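Local coordinates for protein probable porin (Pseudomonas aeruginosa, PDB 4FSO) that probably acts as an outer-membrane porin, an OprD-family beta-barrel channel that lets small solutes cross the outer membrane, at residues Q280-S286 with F307-R313; L302-D306 with R377-Y381; Y119-P124 with T139-Q145; A152-F156 with Q197-Q201; A261-L265 with Y297-Y301. One frame throughout, in Å; residues are numbered along the deposited sequence.

Contact 1 of 5, residues Q280-S286 with F307-R313; sequences QRMNGAS and FANPEER
The antiparallel pairing of two barrel strands frays here into the long loop that joins them. Strand residues 280-283 are extended, and Arg281 faces Arg313 as a non-hydrogen-bonded pair with CA atoms 4.5 Å apart. Beyond it, Asn309-Glu312 forms a type II turn (Glu312 N to Asn309 O 3.2 Å), with Glu311 at phi/psi 66/18. Glu312 OE1 braces this turn, accepting Asn309 N at 3.1 Å and Asn309 ND2 at 3.2 Å.

Direct hydrogen bonds across the segments run from Met282 N to Glu312 O (2.9 Å) and from Gln280 NE2 to Phe307 O (2.9 Å); Gln280 OE1 accepts Asn300 N. Glu311 CA also donates a CA-H...O contact to Met282 O at 3.2 Å. One water links Met282 O to Glu311 O (3.2 and 3.0 Å), and a second accepts from Glu311 N (2.7 Å) while donating to Gly284 O and Ser286 O (2.8 and 2.9 Å), filling the gap where the backbones part.

The guanidinium groups of Arg281 and Arg313 stack despite their like charge, with centres 3.7 Å apart and planes at 27°. Arg281 is t throughout; Arg313 leaves at chi1 -32° and is then extended. Met282 (chi1 -121°) places SD 3.8 Å from Ala308 CB.

Strand 273-283 lies between strands 258-270 and 313-322; Phe307 reaches Val338 on strand 331-344, and Glu311 forms a salt bridge with Arg344 at that strand's end.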
# COMPACT_ATOMS: atom_id res chain seq x y z
N GLN A 280 13.63 -4.44 9.66
CA GLN A 280 13.75 -3.94 8.32
C GLN A 280 15.18 -3.47 8.09
O GLN A 280 15.78 -2.87 8.98
CB GLN A 280 12.78 -2.78 8.12
CG GLN A 280 12.81 -2.14 6.74
CD GLN A 280 11.55 -1.33 6.44
OE1 GLN A 280 10.43 -1.86 6.50
NE2 GLN A 280 11.73 -0.06 6.13
N ARG A 281 15.71 -3.75 6.91
CA ARG A 281 17.05 -3.33 6.55
C ARG A 281 17.24 -3.00 5.07
O ARG A 281 16.78 -3.73 4.17
CB ARG A 281 18.08 -4.35 7.00
CG ARG A 281 19.49 -4.02 6.54
CD ARG A 281 20.50 -4.83 7.29
NE ARG A 281 21.85 -4.49 6.86
CZ ARG A 281 22.94 -4.78 7.54
NH1 ARG A 281 22.85 -5.41 8.70
NH2 ARG A 281 24.12 -4.44 7.06
N MET A 282 17.92 -1.89 4.86
CA MET A 282 18.24 -1.33 3.55
C MET A 282 19.74 -1.53 3.30
O MET A 282 20.58 -1.29 4.20
CB MET A 282 17.92 0.16 3.60
CG MET A 282 16.89 0.70 2.61
SD MET A 282 15.22 0.02 2.66
CE MET A 282 14.96 -0.22 4.41
N ASN A 283 20.08 -1.97 2.08
CA ASN A 283 21.47 -2.12 1.68
C ASN A 283 21.72 -1.54 0.31
O ASN A 283 20.89 -1.69 -0.59
CB ASN A 283 21.89 -3.60 1.68
CG ASN A 283 21.56 -4.30 2.98
OD1 ASN A 283 20.41 -4.70 3.21
ND2 ASN A 283 22.57 -4.45 3.84
N GLY A 284 22.86 -0.89 0.13
CA GLY A 284 23.23 -0.34 -1.15
C GLY A 284 23.35 1.15 -1.03
O GLY A 284 23.21 1.70 0.06
N ALA A 285 23.61 1.81 -2.15
CA ALA A 285 23.81 3.26 -2.15
C ALA A 285 22.48 4.03 -2.06
O ALA A 285 22.42 5.16 -1.59
CB ALA A 285 24.57 3.68 -3.40
N SER A 286 21.42 3.39 -2.53
CA SER A 286 20.16 4.09 -2.78
C SER A 286 19.17 3.76 -1.72
O SER A 286 19.30 2.75 -1.02
CB SER A 286 19.57 3.65 -4.11
OG SER A 286 20.48 3.88 -5.15
N PHE A 307 11.05 4.39 6.61
CA PHE A 307 12.29 3.79 7.11
C PHE A 307 13.09 3.08 6.02
O PHE A 307 13.69 2.04 6.24
CB PHE A 307 11.99 2.88 8.31
CG PHE A 307 11.45 3.64 9.46
CD1 PHE A 307 10.09 3.88 9.56
CD2 PHE A 307 12.31 4.18 10.42
CE1 PHE A 307 9.59 4.60 10.61
CE2 PHE A 307 11.83 4.91 11.49
CZ PHE A 307 10.46 5.12 11.58
N ALA A 308 13.10 3.69 4.85
CA ALA A 308 13.65 3.05 3.68
C ALA A 308 14.73 3.95 3.09
O ALA A 308 15.01 3.87 1.91
CB ALA A 308 12.55 2.78 2.67
N ASN A 309 15.30 4.82 3.92
CA ASN A 309 16.45 5.65 3.58
C ASN A 309 17.73 4.83 3.42
O ASN A 309 17.76 3.68 3.83
CB ASN A 309 16.65 6.68 4.67
CG ASN A 309 15.60 7.75 4.62
OD1 ASN A 309 15.56 8.56 3.69
ND2 ASN A 309 14.73 7.77 5.64
N PRO A 310 18.78 5.40 2.81
CA PRO A 310 19.86 4.48 2.42
C PRO A 310 20.55 3.81 3.61
O PRO A 310 20.90 4.48 4.58
CB PRO A 310 20.83 5.38 1.63
CG PRO A 310 20.04 6.54 1.22
CD PRO A 310 19.08 6.77 2.36
N GLU A 311 20.71 2.50 3.52
CA GLU A 311 21.47 1.74 4.51
C GLU A 311 20.84 1.74 5.88
O GLU A 311 21.48 1.43 6.88
CB GLU A 311 22.93 2.23 4.58
CG GLU A 311 23.89 1.28 3.90
CD GLU A 311 25.08 2.00 3.33
OE1 GLU A 311 25.15 3.23 3.48
OE2 GLU A 311 25.95 1.34 2.72
N GLU A 312 19.55 2.08 5.91
CA GLU A 312 18.83 2.23 7.16
C GLU A 312 18.46 0.86 7.77
O GLU A 312 18.12 -0.08 7.06
CB GLU A 312 17.60 3.11 6.93
CG GLU A 312 16.58 3.15 8.07
CD GLU A 312 15.73 4.42 8.07
OE1 GLU A 312 15.43 4.96 6.98
OE2 GLU A 312 15.36 4.90 9.17
N ARG A 313 18.57 0.76 9.09
CA ARG A 313 18.06 -0.41 9.79
C ARG A 313 17.08 0.06 10.83
O ARG A 313 17.30 1.10 11.48
CB ARG A 313 19.19 -1.15 10.49
CG ARG A 313 20.48 -1.03 9.74
CD ARG A 313 21.56 -1.65 10.51
NE ARG A 313 22.72 -1.86 9.67
CZ ARG A 313 23.87 -2.34 10.11
NH1 ARG A 313 23.99 -2.68 11.40
NH2 ARG A 313 24.88 -2.48 9.27
O HOH W 1 22.92 -1.15 6.43
O HOH W 2 20.63 1.31 1.11

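Contact 2 of 5, residues L302-D306 with R377-Y381; sequences LQVND and RNATY
Asn305 lays its CB over the face of the Tyr381 ring, 3.9 Å from the centroid and 28° off the normal, a CH-pi contact. The arrangement is a long loop folded into an 18-stranded beta-barrel against the inner face of its wall, as in OprD-family channels, where such inward loops narrow the pore. Residues 302-306 form a tight bend, Leu302 N bonding Asn305 O at 3.0 Å, while 377-381 is regular strand with Arg377, Ala379 and Tyr381 directed at the bend. Gln303 and Ala379 are the closest pair, CA atoms 6.4 Å apart, so side chains make most of the contact. Val304 (chi1 150°) sets CG1 3.5 Å from Tyr381 CD2 and CG2 4.0 Å from Ala379 CB. Tyr381 OH bonds Glu353, and Arg377 is salt-bridged to Glu359. Gln303, with chi1 and chi2 both t, passes its CG over one face of the Arg377 guanidinium, 3.5 Å from NH2. Its NE2 bonds Glu394 and adds a weak hydrogen bond to Arg377 O at 3.4 Å.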
# COMPACT_ATOMS: atom_id res chain seq x y z
N LEU A 302 5.07 3.13 7.87
CA LEU A 302 4.24 3.69 8.92
C LEU A 302 3.41 4.85 8.38
O LEU A 302 3.39 5.08 7.18
CB LEU A 302 5.11 4.11 10.13
CG LEU A 302 4.98 3.08 11.24
CD1 LEU A 302 5.42 1.69 10.76
CD2 LEU A 302 5.70 3.50 12.52
N GLN A 303 2.74 5.59 9.26
CA GLN A 303 1.80 6.63 8.83
C GLN A 303 2.53 7.74 8.09
O GLN A 303 2.05 8.24 7.06
CB GLN A 303 1.04 7.18 10.01
CG GLN A 303 -0.19 8.02 9.69
CD GLN A 303 -0.78 8.65 10.95
OE1 GLN A 303 -0.95 7.98 11.98
NE2 GLN A 303 -1.07 9.95 10.88
N VAL A 304 3.73 8.07 8.58
CA VAL A 304 4.44 9.24 8.09
C VAL A 304 5.78 8.96 7.40
O VAL A 304 6.24 9.71 6.55
CB VAL A 304 4.55 10.29 9.23
CG1 VAL A 304 5.80 11.14 9.13
CG2 VAL A 304 3.30 11.16 9.20
N ASN A 305 6.39 7.84 7.75
CA ASN A 305 7.77 7.57 7.35
C ASN A 305 7.91 6.11 6.97
O ASN A 305 7.21 5.26 7.52
CB ASN A 305 8.77 7.93 8.46
CG ASN A 305 10.22 7.80 8.00
OD1 ASN A 305 10.67 8.57 7.17
ND2 ASN A 305 10.96 6.81 8.55
N ASP A 306 8.79 5.83 6.01
CA ASP A 306 8.89 4.49 5.46
C ASP A 306 10.12 3.70 5.95
O ASP A 306 10.21 2.49 5.72
CB ASP A 306 8.80 4.50 3.92
CG ASP A 306 9.98 5.20 3.24
OD1 ASP A 306 10.94 5.64 3.91
OD2 ASP A 306 9.96 5.31 2.00
N ARG A 377 -6.19 8.53 13.50
CA ARG A 377 -4.78 8.16 13.25
C ARG A 377 -3.75 9.22 13.68
O ARG A 377 -3.67 10.30 13.10
CB ARG A 377 -4.56 7.82 11.78
CG ARG A 377 -5.54 6.82 11.24
CD ARG A 377 -5.19 6.47 9.82
NE ARG A 377 -3.92 5.76 9.75
CZ ARG A 377 -3.08 5.82 8.72
NH1 ARG A 377 -3.38 6.59 7.68
NH2 ARG A 377 -1.94 5.14 8.74
N ASN A 378 -2.93 8.88 14.66
CA ASN A 378 -1.99 9.83 15.22
C ASN A 378 -0.54 9.45 14.98
O ASN A 378 -0.11 8.34 15.29
CB ASN A 378 -2.26 10.00 16.73
CG ASN A 378 -1.31 10.98 17.39
OD1 ASN A 378 -1.34 12.18 17.12
ND2 ASN A 378 -0.46 10.47 18.29
N ALA A 379 0.23 10.37 14.44
CA ALA A 379 1.65 10.08 14.22
C ALA A 379 2.57 11.11 14.86
O ALA A 379 2.34 12.31 14.77
CB ALA A 379 1.97 9.92 12.71
N THR A 380 3.62 10.61 15.49
CA THR A 380 4.68 11.44 16.02
C THR A 380 5.97 10.93 15.42
O THR A 380 6.31 9.75 15.55
CB THR A 380 4.72 11.31 17.56
OG1 THR A 380 3.54 11.91 18.09
CG2 THR A 380 5.96 12.00 18.15
N TYR A 381 6.70 11.82 14.76
CA TYR A 381 7.87 11.43 13.99
C TYR A 381 8.99 12.44 14.19
O TYR A 381 8.79 13.65 14.03
CB TYR A 381 7.48 11.28 12.52
CG TYR A 381 8.64 11.18 11.56
CD1 TYR A 381 9.50 10.08 11.57
CD2 TYR A 381 8.86 12.17 10.60
CE1 TYR A 381 10.56 9.98 10.68
CE2 TYR A 381 9.93 12.08 9.70
CZ TYR A 381 10.78 10.98 9.74
OH TYR A 381 11.82 10.89 8.86

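Contact 3 of 5, residues Y119-P124 with T139-Q145; sequences YGAMLP and TLFHGAQ
Four antiparallel backbone pairs run in strict register: Tyr119 with Ala144, Gly120 with Gly143, Ala121 with His142, and Met122 with Phe141 (CA-CA 4.4, 5.3, 4.7 and 5.0 Å). The second and fourth are hydrogen-bonded pairs. Gly120 N reaches Gly143 O at 2.9 Å and Gly143 N returns to Gly120 O at 3.0 Å; Phe141 N donates to Met122 O at 2.8 Å, whereas the reverse bond, Met122 N to Phe141 O at 2.8 Å, is weak because its angle is only 123°. Tyr119 and Ala121 make backbone hydrogen bonds with Gly108 and Val106, and His142 with Glu162 and Arg163. Carbonyls gain CA-H...O contacts too, as between Tyr119 CA and Gly143 O (3.3 Å).

Both chains turn a corner at the paired glycines, whose phi/psi of 128/-143 and 158/-144 would jam a CB against the preceding carbonyl. The His142 ring lies flat over Ala121 CA, 3.9 Å from its centroid. Met122 and Phe141 lie on the other face; Met122 (chi1 m, chi2 t) brings CE 3.2 Å from Gln145 OE1, and Pro124 CD meets Phe141 CD2 at 3.6 Å.

The ladder leads into a loop that probably corresponds to the inward-folded L3 of the family. Strand 154-165 flanks both 140-142 and 144-148, Phe141 packs on its Leu161 and Tyr164, and Thr139 OG1 bonds Gly293 O in the loop between strands 273-283 and 313-322.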
# COMPACT_ATOMS: atom_id res chain seq x y z
N TYR A 119 -8.35 -3.83 -19.55
CA TYR A 119 -7.68 -2.71 -20.17
C TYR A 119 -8.48 -1.49 -19.75
O TYR A 119 -9.70 -1.52 -19.77
CB TYR A 119 -7.65 -2.88 -21.70
CG TYR A 119 -6.74 -1.92 -22.44
CD1 TYR A 119 -6.56 -0.60 -22.01
CD2 TYR A 119 -6.06 -2.32 -23.59
CE1 TYR A 119 -5.73 0.27 -22.69
CE2 TYR A 119 -5.23 -1.45 -24.27
CZ TYR A 119 -5.07 -0.15 -23.82
OH TYR A 119 -4.25 0.72 -24.49
N GLY A 120 -7.77 -0.43 -19.35
CA GLY A 120 -8.40 0.82 -18.93
C GLY A 120 -7.94 1.32 -17.57
O GLY A 120 -6.78 1.19 -17.20
N ALA A 121 -8.87 1.89 -16.81
CA ALA A 121 -8.57 2.50 -15.52
C ALA A 121 -8.41 1.44 -14.41
O ALA A 121 -9.07 0.42 -14.41
CB ALA A 121 -9.65 3.54 -15.17
N MET A 122 -7.51 1.69 -13.46
CA MET A 122 -7.05 0.63 -12.57
C MET A 122 -6.52 1.10 -11.21
O MET A 122 -5.77 2.09 -11.11
CB MET A 122 -5.95 -0.18 -13.27
CG MET A 122 -6.45 -1.25 -14.20
SD MET A 122 -5.05 -2.05 -14.98
CE MET A 122 -4.25 -2.74 -13.53
N LEU A 123 -6.89 0.36 -10.17
CA LEU A 123 -6.26 0.45 -8.85
C LEU A 123 -5.38 -0.78 -8.57
O LEU A 123 -5.85 -1.77 -8.00
CB LEU A 123 -7.32 0.59 -7.76
CG LEU A 123 -8.32 1.74 -7.87
CD1 LEU A 123 -9.16 1.90 -6.59
CD2 LEU A 123 -7.58 2.99 -8.17
N PRO A 124 -4.09 -0.72 -8.95
CA PRO A 124 -3.24 -1.89 -8.71
C PRO A 124 -2.96 -2.10 -7.22
O PRO A 124 -2.76 -1.13 -6.50
CB PRO A 124 -1.94 -1.54 -9.46
CG PRO A 124 -2.30 -0.36 -10.35
CD PRO A 124 -3.36 0.37 -9.62
N THR A 139 -5.09 6.95 -6.10
CA THR A 139 -4.42 7.20 -7.36
C THR A 139 -5.11 6.35 -8.41
O THR A 139 -5.76 5.37 -8.09
CB THR A 139 -2.95 6.78 -7.30
OG1 THR A 139 -2.47 6.92 -5.96
CG2 THR A 139 -2.12 7.64 -8.25
N LEU A 140 -4.95 6.72 -9.67
CA LEU A 140 -5.64 6.02 -10.72
C LEU A 140 -4.63 5.68 -11.80
O LEU A 140 -4.09 6.58 -12.42
CB LEU A 140 -6.73 6.91 -11.29
CG LEU A 140 -7.82 6.16 -12.05
CD1 LEU A 140 -8.57 5.28 -11.07
CD2 LEU A 140 -8.76 7.10 -12.75
N PHE A 141 -4.38 4.40 -12.03
CA PHE A 141 -3.44 4.05 -13.09
C PHE A 141 -4.17 3.60 -14.33
O PHE A 141 -5.34 3.22 -14.26
CB PHE A 141 -2.41 3.03 -12.63
CG PHE A 141 -1.51 3.55 -11.56
CD1 PHE A 141 -0.27 4.08 -11.87
CD2 PHE A 141 -1.93 3.58 -10.23
CE1 PHE A 141 0.56 4.59 -10.88
CE2 PHE A 141 -1.10 4.08 -9.23
CZ PHE A 141 0.15 4.59 -9.55
N HIS A 142 -3.50 3.69 -15.46
CA HIS A 142 -4.09 3.27 -16.72
C HIS A 142 -3.23 2.25 -17.43
O HIS A 142 -2.01 2.38 -17.48
CB HIS A 142 -4.40 4.47 -17.61
CG HIS A 142 -5.69 5.14 -17.23
ND1 HIS A 142 -5.88 5.76 -16.02
CD2 HIS A 142 -6.87 5.23 -17.89
CE1 HIS A 142 -7.11 6.24 -15.95
NE2 HIS A 142 -7.73 5.93 -17.08
N GLY A 143 -3.87 1.22 -17.95
CA GLY A 143 -3.13 0.16 -18.59
C GLY A 143 -3.84 -1.16 -18.68
O GLY A 143 -5.04 -1.22 -18.87
N ALA A 144 -3.08 -2.23 -18.54
CA ALA A 144 -3.56 -3.56 -18.89
C ALA A 144 -3.15 -4.55 -17.82
O ALA A 144 -2.03 -4.49 -17.28
CB ALA A 144 -3.00 -3.97 -20.25
N GLN A 145 -4.05 -5.47 -17.52
CA GLN A 145 -3.71 -6.49 -16.56
C GLN A 145 -4.26 -7.84 -16.98
O GLN A 145 -5.48 -8.01 -17.14
CB GLN A 145 -4.20 -6.11 -15.17
CG GLN A 145 -3.76 -7.10 -14.11
CD GLN A 145 -4.14 -6.68 -12.71
OE1 GLN A 145 -4.84 -5.69 -12.50
NE2 GLN A 145 -3.67 -7.44 -11.73

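Contact 4 of 5, residues A152-F156 with Q197-Q201; sequences AGLRF and QLDYQ
Asp199 and Arg155 form the central hydrogen-bonded pair of this antiparallel ladder, with CA atoms 5.0 Å apart. Arg155 N donates to Asp199 O at 3.0 Å and Asp199 N to Arg155 O at 2.8 Å, both nearly linear. Their side chains emerge on the same face without making a salt bridge: Arg155 NH1 stays 4.5 Å from Asp199 OD2. Arg155 extends along chi1 and chi2 (both t) and then bends at chi3 (-93°), while Asp199 takes chi1 m and uses OD1 to accept Gln197 NE2 at 3.1 Å and Gln209 NE2 of the next strand.

Strands 154-165 and 193-203 are neighbouring staves of the porin barrel, and the short segments here run at 169° with axes 4.7 Å apart. Gly153, at phi/psi 86/1, ends the turn that enters the first of them, and its O accepts Gln201 N at 2.9 Å.

Leu154 lies on the face shared with Phe156, Leu198 and Tyr200, an apolar surface consistent with the lipid-facing side of the wall. It pairs with Tyr200 across a non-hydrogen-bonded site (CA-CA 4.9 Å), and with chi1 t and chi2 p its CD1 reaches Leu198 CD2 at 3.5 Å and Tyr200 CB at 4.0 Å.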
# COMPACT_ATOMS: atom_id res chain seq x y z
N ALA A 152 -4.72 -24.53 -9.93
CA ALA A 152 -5.13 -23.97 -8.63
C ALA A 152 -3.95 -23.82 -7.67
O ALA A 152 -3.12 -24.72 -7.54
CB ALA A 152 -6.21 -24.82 -8.01
N GLY A 153 -3.89 -22.67 -7.01
CA GLY A 153 -2.79 -22.37 -6.10
C GLY A 153 -1.58 -21.78 -6.80
O GLY A 153 -0.57 -21.49 -6.17
N LEU A 154 -1.69 -21.59 -8.11
CA LEU A 154 -0.58 -21.04 -8.88
C LEU A 154 -1.08 -19.90 -9.75
O LEU A 154 -1.63 -20.12 -10.83
CB LEU A 154 0.08 -22.12 -9.75
CG LEU A 154 1.44 -21.69 -10.30
CD1 LEU A 154 2.47 -21.60 -9.18
CD2 LEU A 154 1.93 -22.61 -11.39
N ARG A 155 -0.87 -18.68 -9.27
CA ARG A 155 -1.41 -17.50 -9.93
C ARG A 155 -0.32 -16.73 -10.67
O ARG A 155 0.78 -16.53 -10.17
CB ARG A 155 -2.11 -16.60 -8.91
CG ARG A 155 -2.79 -15.36 -9.50
CD ARG A 155 -3.28 -14.37 -8.41
NE ARG A 155 -4.68 -14.60 -8.03
CZ ARG A 155 -5.06 -15.04 -6.84
NH1 ARG A 155 -4.15 -15.31 -5.91
NH2 ARG A 155 -6.35 -15.21 -6.57
N PHE A 156 -0.65 -16.32 -11.89
CA PHE A 156 0.27 -15.53 -12.68
C PHE A 156 -0.41 -14.24 -13.11
O PHE A 156 -1.61 -14.23 -13.42
CB PHE A 156 0.77 -16.30 -13.91
CG PHE A 156 1.54 -15.45 -14.88
CD1 PHE A 156 2.85 -15.07 -14.61
CD2 PHE A 156 0.95 -15.02 -16.07
CE1 PHE A 156 3.56 -14.28 -15.51
CE2 PHE A 156 1.66 -14.22 -16.97
CZ PHE A 156 2.96 -13.85 -16.69
N GLN A 197 4.25 -11.30 -12.10
CA GLN A 197 4.26 -11.88 -10.77
C GLN A 197 3.80 -13.33 -10.77
O GLN A 197 2.93 -13.72 -11.53
CB GLN A 197 3.38 -11.01 -9.87
CG GLN A 197 3.20 -11.46 -8.43
CD GLN A 197 2.24 -10.55 -7.65
OE1 GLN A 197 1.92 -9.43 -8.09
NE2 GLN A 197 1.76 -11.03 -6.50
N LEU A 198 4.40 -14.13 -9.90
CA LEU A 198 3.97 -15.51 -9.72
C LEU A 198 3.70 -15.80 -8.24
O LEU A 198 4.56 -15.57 -7.40
CB LEU A 198 5.04 -16.45 -10.28
CG LEU A 198 4.62 -17.88 -10.58
CD1 LEU A 198 5.69 -18.54 -11.41
CD2 LEU A 198 4.38 -18.71 -9.32
N ASP A 199 2.52 -16.31 -7.93
CA ASP A 199 2.12 -16.63 -6.55
C ASP A 199 1.92 -18.13 -6.37
O ASP A 199 1.02 -18.71 -6.96
CB ASP A 199 0.79 -15.95 -6.20
CG ASP A 199 0.92 -14.44 -6.08
OD1 ASP A 199 1.98 -13.99 -5.57
OD2 ASP A 199 -0.03 -13.72 -6.47
N TYR A 200 2.75 -18.76 -5.55
CA TYR A 200 2.62 -20.20 -5.32
C TYR A 200 2.11 -20.42 -3.92
O TYR A 200 2.78 -20.04 -2.95
CB TYR A 200 3.97 -20.87 -5.49
CG TYR A 200 3.97 -22.39 -5.34
CD1 TYR A 200 2.79 -23.13 -5.43
CD2 TYR A 200 5.16 -23.08 -5.12
CE1 TYR A 200 2.80 -24.51 -5.28
CE2 TYR A 200 5.18 -24.45 -4.98
CZ TYR A 200 4.01 -25.16 -5.06
OH TYR A 200 4.06 -26.53 -4.92
N GLN A 201 0.92 -21.00 -3.79
CA GLN A 201 0.37 -21.29 -2.47
C GLN A 201 0.69 -22.73 -2.11
O GLN A 201 -0.09 -23.64 -2.39
CB GLN A 201 -1.14 -21.00 -2.39
CG GLN A 201 -1.75 -21.14 -0.96
CD GLN A 201 -1.55 -19.90 -0.06
OE1 GLN A 201 -1.89 -18.77 -0.43
NE2 GLN A 201 -1.03 -20.12 1.15

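Contact 5 of 5, residues A261-L265 with Y297-Y301; sequences ALSLL and YLANY
Tyr297 leads the loop toward the inner face of strand 258-270, its ring in a cation-pi contact with Arg242 of the adjoining strand. Leu298, extended at phi/psi -123/153, opens a type I turn that runs to Tyr301 and is closed by Tyr301 N to Leu298 O at 3.2 Å. Its side chain, chi1 m and chi2 t, carries CD2 to 4.1 Å from Ala261 CB.

Ala299 (phi/psi -56/-36) makes the closest approach, its CA 5.6 Å from that of Ser263. Its N donates to Ser263 OG at 3.1 Å and 163°, with the serine in the p rotamer (chi1 79°), and its CB lies 3.5 Å from the same OG and 4.0 Å from Leu265 CB. Asn300 then turns to other strands: its N bonds Gln280 OE1, and its side chain bonds Ser314 and Gln316.

Ala261, Ser263 and Leu265 thus present one face of a barrel strand to a loop that folds into the lumen, as L7 does in OprD-family channels. No backbone hydrogen bond joins the two segments; a single side-chain hydroxyl holding a loop amide, between small apolar contacts, fixes the turn against the wall without adding a strand to the sheet.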
# COMPACT_ATOMS: atom_id res chain seq x y z
N ALA A 261 16.22 -4.27 -0.23
CA ALA A 261 15.35 -4.03 0.91
C ALA A 261 14.82 -5.34 1.48
O ALA A 261 14.18 -6.13 0.79
CB ALA A 261 14.21 -3.12 0.51
N LEU A 262 15.10 -5.55 2.76
CA LEU A 262 14.59 -6.72 3.44
C LEU A 262 13.70 -6.32 4.60
O LEU A 262 14.05 -5.45 5.39
CB LEU A 262 15.75 -7.58 3.92
CG LEU A 262 15.37 -8.89 4.60
CD1 LEU A 262 14.28 -9.58 3.83
CD2 LEU A 262 16.58 -9.80 4.72
N SER A 263 12.53 -6.94 4.70
CA SER A 263 11.74 -6.79 5.92
C SER A 263 11.11 -8.08 6.34
O SER A 263 10.73 -8.94 5.52
CB SER A 263 10.69 -5.68 5.84
OG SER A 263 9.53 -6.06 5.12
N LEU A 264 10.98 -8.20 7.64
CA LEU A 264 10.41 -9.37 8.25
C LEU A 264 9.47 -8.92 9.37
O LEU A 264 9.86 -8.17 10.28
CB LEU A 264 11.51 -10.27 8.78
CG LEU A 264 11.10 -11.44 9.67
CD1 LEU A 264 10.26 -12.45 8.89
CD2 LEU A 264 12.36 -12.06 10.20
N LEU A 265 8.23 -9.37 9.29
CA LEU A 265 7.29 -9.10 10.35
C LEU A 265 6.78 -10.43 10.91
O LEU A 265 6.43 -11.35 10.16
CB LEU A 265 6.16 -8.22 9.84
CG LEU A 265 5.09 -7.76 10.84
CD1 LEU A 265 5.47 -6.47 11.56
CD2 LEU A 265 3.75 -7.62 10.13
N TYR A 297 6.00 -1.60 -0.01
CA TYR A 297 5.43 -2.75 0.66
C TYR A 297 6.41 -3.33 1.68
O TYR A 297 6.95 -4.42 1.51
CB TYR A 297 5.11 -3.78 -0.41
CG TYR A 297 4.24 -4.92 -0.00
CD1 TYR A 297 3.10 -4.73 0.75
CD2 TYR A 297 4.55 -6.21 -0.41
CE1 TYR A 297 2.30 -5.79 1.11
CE2 TYR A 297 3.76 -7.29 -0.06
CZ TYR A 297 2.63 -7.07 0.69
OH TYR A 297 1.84 -8.15 1.02
N LEU A 298 6.66 -2.58 2.75
CA LEU A 298 7.64 -2.99 3.76
C LEU A 298 7.00 -3.06 5.14
O LEU A 298 6.03 -2.37 5.41
CB LEU A 298 8.82 -2.02 3.77
CG LEU A 298 9.65 -1.98 2.48
CD1 LEU A 298 10.48 -0.70 2.42
CD2 LEU A 298 10.56 -3.25 2.38
N ALA A 299 7.55 -3.90 6.01
CA ALA A 299 7.08 -4.06 7.39
C ALA A 299 7.05 -2.77 8.19
O ALA A 299 6.17 -2.59 9.04
CB ALA A 299 7.91 -5.10 8.12
N ASN A 300 8.03 -1.90 7.95
CA ASN A 300 8.09 -0.64 8.68
C ASN A 300 7.55 0.57 7.91
O ASN A 300 7.93 1.71 8.15
CB ASN A 300 9.50 -0.37 9.23
CG ASN A 300 9.95 -1.44 10.20
OD1 ASN A 300 9.17 -2.32 10.59
ND2 ASN A 300 11.22 -1.38 10.62
N TYR A 301 6.65 0.31 6.96
CA TYR A 301 5.92 1.43 6.38
C TYR A 301 4.87 1.92 7.36
O TYR A 301 3.90 1.23 7.65
CB TYR A 301 5.24 1.10 5.06
CG TYR A 301 4.40 2.27 4.59
CD1 TYR A 301 5.00 3.50 4.32
CD2 TYR A 301 3.02 2.18 4.48
CE1 TYR A 301 4.25 4.59 3.92
CE2 TYR A 301 2.26 3.27 4.08
CZ TYR A 301 2.88 4.47 3.79
OH TYR A 301 2.11 5.56 3.38

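Contacts 3 and 4 are backbone ladders; contact 4 joins two wall strands near the surface, whereas contact 3 bends at paired glycines and buries Met122 and Phe141. Contacts 1, 2 and 5 all involve the loop between strands 273-283 and 313-322: contact 1 at its two ends, contacts 5 and 2 where successive parts of it meet the strands 258-270 and 373-383. These last two rely on side chains and mix buried with partly exposed residues. Gln280 unites this group, its NE2 bonding Asp306 O (3.0 Å) of contact 2 and its OE1 bonding Asn300 N (2.8 Å) of contact 5. Contacts 2 and 3 lie on opposite sides of the chain's centre, their centres 28 Å apart.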